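Local coordinates for putative acetoin utilization protein, acetoin dehydrogenase (Thermus thermophilus, PDB 5AWE) that is of unknown function but joins a pair of CBS domains to an ACT domain, consistent with a regulatory role in which small ligands are sensed, at residues V12-P16 against L35-E39; L141-I147 against E202-R208. The contacts are given in a common frame with arbitrary orientation. Residues are numbered along the deposited sequence.

Interaction 1: residues V12-P16 against L35-E39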
ATOM      1  N   VAL A  12     -27.549   5.039  -0.796  1.00 34.86           N
ATOM      2  CA  VAL A  12     -26.785   4.254  -1.749  1.00 35.23           C
ATOM      3  C   VAL A  12     -26.670   2.834  -1.230  1.00 33.62           C
ATOM      4  O   VAL A  12     -26.418   2.621  -0.052  1.00 34.78           O
ATOM      5  CB  VAL A  12     -25.366   4.823  -1.929  1.00 39.14           C
ATOM      6  CG1 VAL A  12     -24.581   3.963  -2.906  1.00 42.11           C
ATOM      7  CG2 VAL A  12     -25.449   6.264  -2.420  1.00 43.80           C
ATOM      8  N   VAL A  13     -26.868   1.859  -2.101  1.00 31.25           N
ATOM      9  CA  VAL A  13     -26.695   0.482  -1.692  1.00 30.79           C
ATOM     10  C   VAL A  13     -25.657  -0.148  -2.595  1.00 30.83           C
ATOM     11  O   VAL A  13     -25.181   0.474  -3.536  1.00 32.40           O
ATOM     12  CB  VAL A  13     -28.021  -0.321  -1.769  1.00 31.17           C
ATOM     13  CG1 VAL A  13     -29.096   0.375  -0.952  1.00 31.64           C
ATOM     14  CG2 VAL A  13     -28.466  -0.475  -3.211  1.00 34.35           C
ATOM     15  N   VAL A  14     -25.300  -1.386  -2.305  1.00 30.70           N
ATOM     16  CA  VAL A  14     -24.221  -2.025  -3.014  1.00 31.01           C
ATOM     17  C   VAL A  14     -24.594  -3.503  -3.064  1.00 31.26           C
ATOM     18  O   VAL A  14     -25.527  -3.930  -2.375  1.00 30.86           O
ATOM     19  CB  VAL A  14     -22.879  -1.770  -2.254  1.00 33.62           C
ATOM     20  CG1 VAL A  14     -22.562  -2.920  -1.317  1.00 35.73           C
ATOM     21  CG2 VAL A  14     -21.765  -1.495  -3.230  1.00 31.94           C
ATOM     22  N   ALA A  15     -23.895  -4.272  -3.893  1.00 30.76           N
ATOM     23  CA  ALA A  15     -24.145  -5.706  -3.997  1.00 30.34           C
ATOM     24  C   ALA A  15     -22.965  -6.480  -3.405  1.00 30.46           C
ATOM     25  O   ALA A  15     -21.830  -6.007  -3.423  1.00 30.33           O
ATOM     26  CB  ALA A  15     -24.362  -6.099  -5.456  1.00 28.70           C
ATOM     27  N   PRO A  16     -23.221  -7.690  -2.886  1.00 30.36           N
ATOM     28  CA  PRO A  16     -22.175  -8.525  -2.283  1.00 30.97           C
ATOM     29  C   PRO A  16     -20.927  -8.719  -3.156  1.00 32.99           C
ATOM     30  O   PRO A  16     -19.811  -8.840  -2.640  1.00 33.02           O
ATOM     31  CB  PRO A  16     -22.888  -9.847  -2.002  1.00 30.17           C
ATOM     32  CG  PRO A  16     -24.344  -9.492  -1.950  1.00 30.58           C
ATOM     33  CD  PRO A  16     -24.516  -8.391  -2.949  1.00 27.96           C
ATOM     34  N   LEU A  35     -22.941   1.333   4.179  1.00 31.80           N
ATOM     35  CA  LEU A  35     -23.473   0.915   2.896  1.00 30.45           C
ATOM     36  C   LEU A  35     -24.272  -0.372   3.051  1.00 28.26           C
ATOM     37  O   LEU A  35     -23.700  -1.457   3.181  1.00 28.61           O
ATOM     38  CB  LEU A  35     -22.315   0.698   1.919  1.00 35.05           C
ATOM     39  CG  LEU A  35     -22.341   1.356   0.537  1.00 41.71           C
ATOM     40  CD1 LEU A  35     -23.110   2.668   0.572  1.00 45.89           C
ATOM     41  CD2 LEU A  35     -20.903   1.589   0.088  1.00 42.61           C
ATOM     42  N   PRO A  36     -25.607  -0.270   3.064  1.00 26.29           N
ATOM     43  CA  PRO A  36     -26.394  -1.498   3.206  1.00 26.13           C
ATOM     44  C   PRO A  36     -26.145  -2.335   1.959  1.00 25.73           C
ATOM     45  O   PRO A  36     -25.858  -1.779   0.904  1.00 24.89           O
ATOM     46  CB  PRO A  36     -27.836  -0.998   3.303  1.00 25.39           C
ATOM     47  CG  PRO A  36     -27.815   0.357   2.663  1.00 26.24           C
ATOM     48  CD  PRO A  36     -26.451   0.928   2.919  1.00 25.74           C
ATOM     49  N   VAL A  37     -26.223  -3.656   2.083  1.00 25.11           N
ATOM     50  CA  VAL A  37     -25.941  -4.537   0.958  1.00 25.70           C
ATOM     51  C   VAL A  37     -27.186  -5.294   0.495  1.00 26.67           C
ATOM     52  O   VAL A  37     -27.722  -6.126   1.228  1.00 25.99           O
ATOM     53  CB  VAL A  37     -24.841  -5.557   1.317  1.00 24.62           C
ATOM     54  CG1 VAL A  37     -24.487  -6.399   0.088  1.00 27.98           C
ATOM     55  CG2 VAL A  37     -23.601  -4.827   1.825  1.00 25.33           C
HETATM   56  N   MSE A  38     -27.629  -5.004  -0.726  1.00 28.45           N
HETATM   57  CA  MSE A  38     -28.817  -5.639  -1.315  1.00 30.48           C
HETATM   58  C   MSE A  38     -28.488  -6.841  -2.205  1.00 30.57           C
HETATM   59  O   MSE A  38     -27.525  -6.825  -2.969  1.00 29.49           O
HETATM   60  CB  MSE A  38     -29.616  -4.626  -2.152  1.00 34.17           C
HETATM   61  CG  MSE A  38     -30.086  -3.399  -1.383  1.00 42.33           C
HETATM   62 SE   MSE A  38     -31.105  -3.843   0.010  1.00 68.74          SE
HETATM   63  CE  MSE A  38     -32.650  -4.358  -0.820  1.00 28.41           C
ATOM     64  N   GLU A  39     -29.309  -7.877  -2.104  1.00 31.40           N
ATOM     65  CA  GLU A  39     -29.242  -9.004  -3.022  1.00 33.49           C
ATOM     66  C   GLU A  39     -30.628  -9.644  -3.136  1.00 34.33           C
ATOM     67  O   GLU A  39     -31.332  -9.806  -2.137  1.00 33.80           O
ATOM     68  CB  GLU A  39     -28.236 -10.038  -2.515  1.00 35.18           C
ATOM     69  CG  GLU A  39     -27.986 -11.185  -3.485  1.00 41.48           C
ATOM     70  CD  GLU A  39     -26.934 -12.154  -2.979  1.00 46.55           C
ATOM     71  OE1 GLU A  39     -27.020 -12.556  -1.797  1.00 48.68           O
ATOM     72  OE2 GLU A  39     -26.023 -12.511  -3.761  1.00 44.45           O
TER
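Two backbone hydrogen bonds, both made by V14, tie the loop V12-P16 to the strand L35-E39. V14 N donates to P36 O (3.3 Å, angle 135°), and M38 N donates to V14 O at 2.9 Å. V37, between these two partners, forms a single beta bridge with V14 (CA-CA 5.0 Å). Both acceptors receive a CA-H...O contact: P36 O from V13 CA (3.5 Å), V14 O from V37 CA (3.4 Å). P16, whose nitrogen carries no proton, continues the contact by packing, its CD 3.6 Å from V37 CG1. V37 has backbone bonds to V44 and G45 of strand 42-48, so the loop and that strand both bond to 34-39; A15 O is taken by the hydroxyl of T18. P16 and L35 are backbone-bonded to R78 and V47, and E39 forms a weak, long ion pair with R78. Apolar contacts add to these: V14 CG1 meets V37 CG2 at 3.8 Å, V13 CB meets CG of the selenomethionine M38 at 3.7 Å, and V13, P36 and M38 touch L117 of the second CBS repeat. An extended segment leading into the first long helix and bridged to the following strand is a feature of the CBS domain fold.

Interaction 2: residues L141-I147 against E202-R208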
ATOM      1  N   LEU A 141     -35.169  29.727  29.037  1.00 24.32           N
ATOM      2  CA  LEU A 141     -34.389  29.388  30.219  1.00 23.67           C
ATOM      3  C   LEU A 141     -34.310  27.894  30.445  1.00 22.87           C
ATOM      4  O   LEU A 141     -35.303  27.178  30.323  1.00 23.35           O
ATOM      5  CB  LEU A 141     -34.978  30.045  31.473  1.00 20.23           C
ATOM      6  CG  LEU A 141     -34.863  31.566  31.603  1.00 20.54           C
ATOM      7  CD1 LEU A 141     -35.240  31.990  33.033  1.00 17.17           C
ATOM      8  CD2 LEU A 141     -33.446  31.991  31.284  1.00 13.41           C
ATOM      9  N   ARG A 142     -33.115  27.437  30.790  1.00 22.41           N
ATOM     10  CA  ARG A 142     -32.912  26.070  31.231  1.00 22.86           C
ATOM     11  C   ARG A 142     -32.924  26.046  32.760  1.00 23.21           C
ATOM     12  O   ARG A 142     -32.040  26.603  33.413  1.00 23.79           O
ATOM     13  CB  ARG A 142     -31.579  25.558  30.688  1.00 20.23           C
ATOM     14  CG  ARG A 142     -31.210  24.152  31.109  1.00 24.13           C
ATOM     15  CD  ARG A 142     -29.781  23.849  30.685  1.00 25.22           C
ATOM     16  NE  ARG A 142     -29.423  22.446  30.830  1.00 17.26           N
ATOM     17  CZ  ARG A 142     -28.796  21.942  31.887  1.00 21.82           C
ATOM     18  NH1 ARG A 142     -28.467  22.733  32.898  1.00 19.18           N
ATOM     19  NH2 ARG A 142     -28.464  20.653  31.916  1.00 21.92           N
ATOM     20  N   ILE A 143     -33.939  25.409  33.330  1.00 23.71           N
ATOM     21  CA  ILE A 143     -34.141  25.441  34.772  1.00 23.14           C
ATOM     22  C   ILE A 143     -34.024  24.038  35.347  1.00 24.74           C
ATOM     23  O   ILE A 143     -34.814  23.155  35.011  1.00 25.00           O
ATOM     24  CB  ILE A 143     -35.544  26.017  35.124  1.00 22.69           C
ATOM     25  CG1 ILE A 143     -35.685  27.429  34.542  1.00 14.61           C
ATOM     26  CG2 ILE A 143     -35.749  26.049  36.646  1.00 16.33           C
ATOM     27  CD1 ILE A 143     -37.066  28.037  34.725  1.00 20.36           C
ATOM     28  N   THR A 144     -33.033  23.830  36.205  1.00 25.40           N
ATOM     29  CA  THR A 144     -33.001  22.629  37.026  1.00 25.64           C
ATOM     30  C   THR A 144     -33.777  22.917  38.296  1.00 27.01           C
ATOM     31  O   THR A 144     -33.476  23.874  39.008  1.00 28.48           O
ATOM     32  CB  THR A 144     -31.573  22.232  37.419  1.00 23.62           C
ATOM     33  OG1 THR A 144     -30.789  22.037  36.238  1.00 25.66           O
ATOM     34  CG2 THR A 144     -31.589  20.939  38.217  1.00 19.77           C
ATOM     35  N   VAL A 145     -34.783  22.093  38.574  1.00 26.72           N
ATOM     36  CA  VAL A 145     -35.610  22.284  39.751  1.00 26.19           C
ATOM     37  C   VAL A 145     -35.888  20.954  40.432  1.00 27.08           C
ATOM     38  O   VAL A 145     -36.119  19.938  39.769  1.00 27.72           O
ATOM     39  CB  VAL A 145     -36.947  22.971  39.376  1.00 28.08           C
ATOM     40  CG1 VAL A 145     -37.578  22.269  38.184  1.00 29.26           C
ATOM     41  CG2 VAL A 145     -37.901  22.951  40.561  1.00 23.01           C
ATOM     42  N   ASP A 146     -35.848  20.966  41.761  1.00 26.15           N
ATOM     43  CA  ASP A 146     -36.145  19.783  42.554  1.00 26.60           C
ATOM     44  C   ASP A 146     -37.555  19.874  43.108  1.00 28.32           C
ATOM     45  O   ASP A 146     -37.868  20.770  43.898  1.00 29.98           O
ATOM     46  CB  ASP A 146     -35.152  19.653  43.711  1.00 26.60           C
ATOM     47  CG  ASP A 146     -33.771  19.238  43.249  1.00 27.49           C
ATOM     48  OD1 ASP A 146     -33.654  18.659  42.146  1.00 30.66           O
ATOM     49  OD2 ASP A 146     -32.797  19.488  43.987  1.00 25.05           O
ATOM     50  N   ILE A 147     -38.406  18.945  42.693  1.00 27.72           N
ATOM     51  CA  ILE A 147     -39.769  18.885  43.195  1.00 27.36           C
ATOM     52  C   ILE A 147     -39.911  17.622  44.022  1.00 28.05           C
ATOM     53  O   ILE A 147     -39.161  16.658  43.828  1.00 28.60           O
ATOM     54  CB  ILE A 147     -40.797  18.839  42.042  1.00 28.06           C
ATOM     55  CG1 ILE A 147     -40.510  17.635  41.137  1.00 28.05           C
ATOM     56  CG2 ILE A 147     -40.757  20.140  41.252  1.00 21.40           C
ATOM     57  CD1 ILE A 147     -41.573  17.391  40.075  1.00 25.39           C
ATOM     58  N   GLU A 202     -41.130  26.048  45.462  1.00 42.12           N
ATOM     59  CA  GLU A 202     -40.369  25.037  44.740  1.00 40.99           C
ATOM     60  C   GLU A 202     -38.872  25.272  44.955  1.00 39.43           C
ATOM     61  O   GLU A 202     -38.448  26.389  45.259  1.00 38.74           O
ATOM     62  CB  GLU A 202     -40.712  25.094  43.250  1.00 41.13           C
ATOM     63  CG  GLU A 202     -40.795  23.736  42.584  1.00 39.70           C
ATOM     64  CD  GLU A 202     -41.980  22.918  43.067  1.00 38.67           C
ATOM     65  OE1 GLU A 202     -41.757  21.883  43.732  1.00 38.40           O
ATOM     66  OE2 GLU A 202     -43.134  23.307  42.782  1.00 33.43           O
ATOM     67  N   ARG A 203     -38.076  24.219  44.796  1.00 37.82           N
ATOM     68  CA  ARG A 203     -36.656  24.287  45.123  1.00 36.15           C
ATOM     69  C   ARG A 203     -35.784  24.448  43.878  1.00 34.68           C
ATOM     70  O   ARG A 203     -35.421  23.462  43.236  1.00 34.36           O
ATOM     71  CB  ARG A 203     -36.237  23.029  45.886  1.00 38.92           C
ATOM     72  CG  ARG A 203     -34.940  23.187  46.654  1.00 46.67           C
ATOM     73  CD  ARG A 203     -34.480  21.885  47.291  1.00 52.54           C
ATOM     74  NE  ARG A 203     -33.042  21.620  47.151  1.00 58.96           N
ATOM     75  CZ  ARG A 203     -32.124  22.500  46.738  1.00 61.90           C
ATOM     76  NH1 ARG A 203     -32.458  23.744  46.408  1.00 61.98           N
ATOM     77  NH2 ARG A 203     -30.852  22.131  46.649  1.00 61.58           N
ATOM     78  N   VAL A 204     -35.433  25.691  43.555  1.00 32.30           N
ATOM     79  CA  VAL A 204     -34.774  25.994  42.288  1.00 31.96           C
ATOM     80  C   VAL A 204     -33.259  25.841  42.379  1.00 32.16           C
ATOM     81  O   VAL A 204     -32.579  26.649  43.008  1.00 31.99           O
ATOM     82  CB  VAL A 204     -35.108  27.432  41.814  1.00 33.09           C
ATOM     83  CG1 VAL A 204     -34.373  27.741  40.512  1.00 31.74           C
ATOM     84  CG2 VAL A 204     -36.615  27.578  41.613  1.00 29.17           C
ATOM     85  N   VAL A 205     -32.738  24.805  41.732  1.00 32.14           N
ATOM     86  CA  VAL A 205     -31.330  24.455  41.846  1.00 32.46           C
ATOM     87  C   VAL A 205     -30.425  25.411  41.071  1.00 32.78           C
ATOM     88  O   VAL A 205     -29.461  25.945  41.627  1.00 33.38           O
ATOM     89  CB  VAL A 205     -31.080  23.014  41.354  1.00 34.61           C
ATOM     90  CG1 VAL A 205     -29.618  22.650  41.537  1.00 36.46           C
ATOM     91  CG2 VAL A 205     -31.966  22.042  42.122  1.00 29.72           C
ATOM     92  N   ASP A 206     -30.728  25.632  39.794  1.00 32.41           N
ATOM     93  CA  ASP A 206     -29.974  26.612  39.015  1.00 32.58           C
ATOM     94  C   ASP A 206     -30.671  27.050  37.730  1.00 33.20           C
ATOM     95  O   ASP A 206     -31.629  26.424  37.285  1.00 33.92           O
ATOM     96  CB  ASP A 206     -28.589  26.064  38.672  1.00 36.26           C
ATOM     97  CG  ASP A 206     -28.587  25.270  37.393  1.00 41.31           C
ATOM     98  OD1 ASP A 206     -29.443  24.374  37.254  1.00 48.64           O
ATOM     99  OD2 ASP A 206     -27.737  25.549  36.522  1.00 45.96           O
ATOM    100  N   VAL A 207     -30.174  28.133  37.139  1.00 32.95           N
ATOM    101  CA  VAL A 207     -30.798  28.733  35.968  1.00 33.03           C
ATOM    102  C   VAL A 207     -29.769  29.302  34.986  1.00 34.93           C
ATOM    103  O   VAL A 207     -28.924  30.128  35.351  1.00 34.82           O
ATOM    104  CB  VAL A 207     -31.747  29.872  36.377  1.00 32.07           C
ATOM    105  CG1 VAL A 207     -32.371  30.500  35.137  1.00 30.77           C
ATOM    106  CG2 VAL A 207     -32.821  29.341  37.312  1.00 30.42           C
ATOM    107  N   ARG A 208     -29.849  28.863  33.736  1.00 34.96           N
ATOM    108  CA  ARG A 208     -29.061  29.471  32.677  1.00 35.61           C
ATOM    109  C   ARG A 208     -29.873  29.607  31.396  1.00 35.42           C
ATOM    110  O   ARG A 208     -30.960  29.040  31.282  1.00 33.91           O
ATOM    111  CB  ARG A 208     -27.794  28.650  32.410  1.00 39.65           C
ATOM    112  CG  ARG A 208     -28.007  27.161  32.324  1.00 39.05           C
ATOM    113  CD  ARG A 208     -27.388  26.489  33.534  1.00 47.21           C
ATOM    114  NE  ARG A 208     -26.163  25.774  33.196  1.00 52.03           N
ATOM    115  CZ  ARG A 208     -24.979  26.348  33.013  1.00 54.81           C
ATOM    116  NH1 ARG A 208     -23.926  25.602  32.710  1.00 54.05           N
ATOM    117  NH2 ARG A 208     -24.848  27.663  33.130  1.00 61.36           N
TER
HETATM  118  O   HOH W   1     -29.965  25.122  34.644  1.00 34.90           O
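A classic beta bulge interrupts this antiparallel pair: V205 and D206 both face T144, and the register slips by one residue between T144 and V145. T144 O accordingly accepts from two amides, V205 N at 3.0 Å and, weakly, D206 N at 3.4 Å, while T144 N donates to D206 O at 3.1 Å. V205, with phi/psi of -74/-52°, supplies the kink. Regular pairing holds at both ends: R142 N to R208 O is 2.7 Å, R208 N to R142 O 3.2 Å, and D146 N to R203 O 2.9 Å. R142, T144, D146, R203, D206 and R208 share one face. There T144 OG1 makes a weak hydrogen bond to D206 OD1 (2.9 Å), and water 1 sits 2.8 Å from R142 O. R142 NH1 and R208 NE lie 3.8 Å apart despite like charge; the R142 guanidinium is paired with E95 of the second subunit, and R208 has a long salt bridge to D206. D146 likewise bridges chiefly to R180, with R203 a long-range charge partner. The other face is apolar: I143, V145, V204 and V207, with I143 and V204 resting on L197 of helix 193-199. Pairing of the first and last strands, with helices on one face of an antiparallel sheet, is the hallmark of the ACT domain's ferredoxin-like βαββαβ fold.

Overall arrangement
Interaction 1 closes in the first CBS repeat long before interaction 2 opens in the C-terminal ACT domain. Their centres are 49 Å apart and their nearest atoms about 34 Å, on opposite sides of the chain's centre, with no sheet in common. Between them along the chain lies the second CBS repeat, whose strand 116-122 packs against interaction 1 through L117, and whose helix 123-133 precedes strand 141-148. Interaction 1 lies where the two CBS repeats meet within one chain, whereas interaction 2, on the ACT sheet's outermost strand within this chain, reaches P93 and E95 of the second subunit. The elongated chain carries separately built modules, one contact internal to the subunit and the other taking part in assembly.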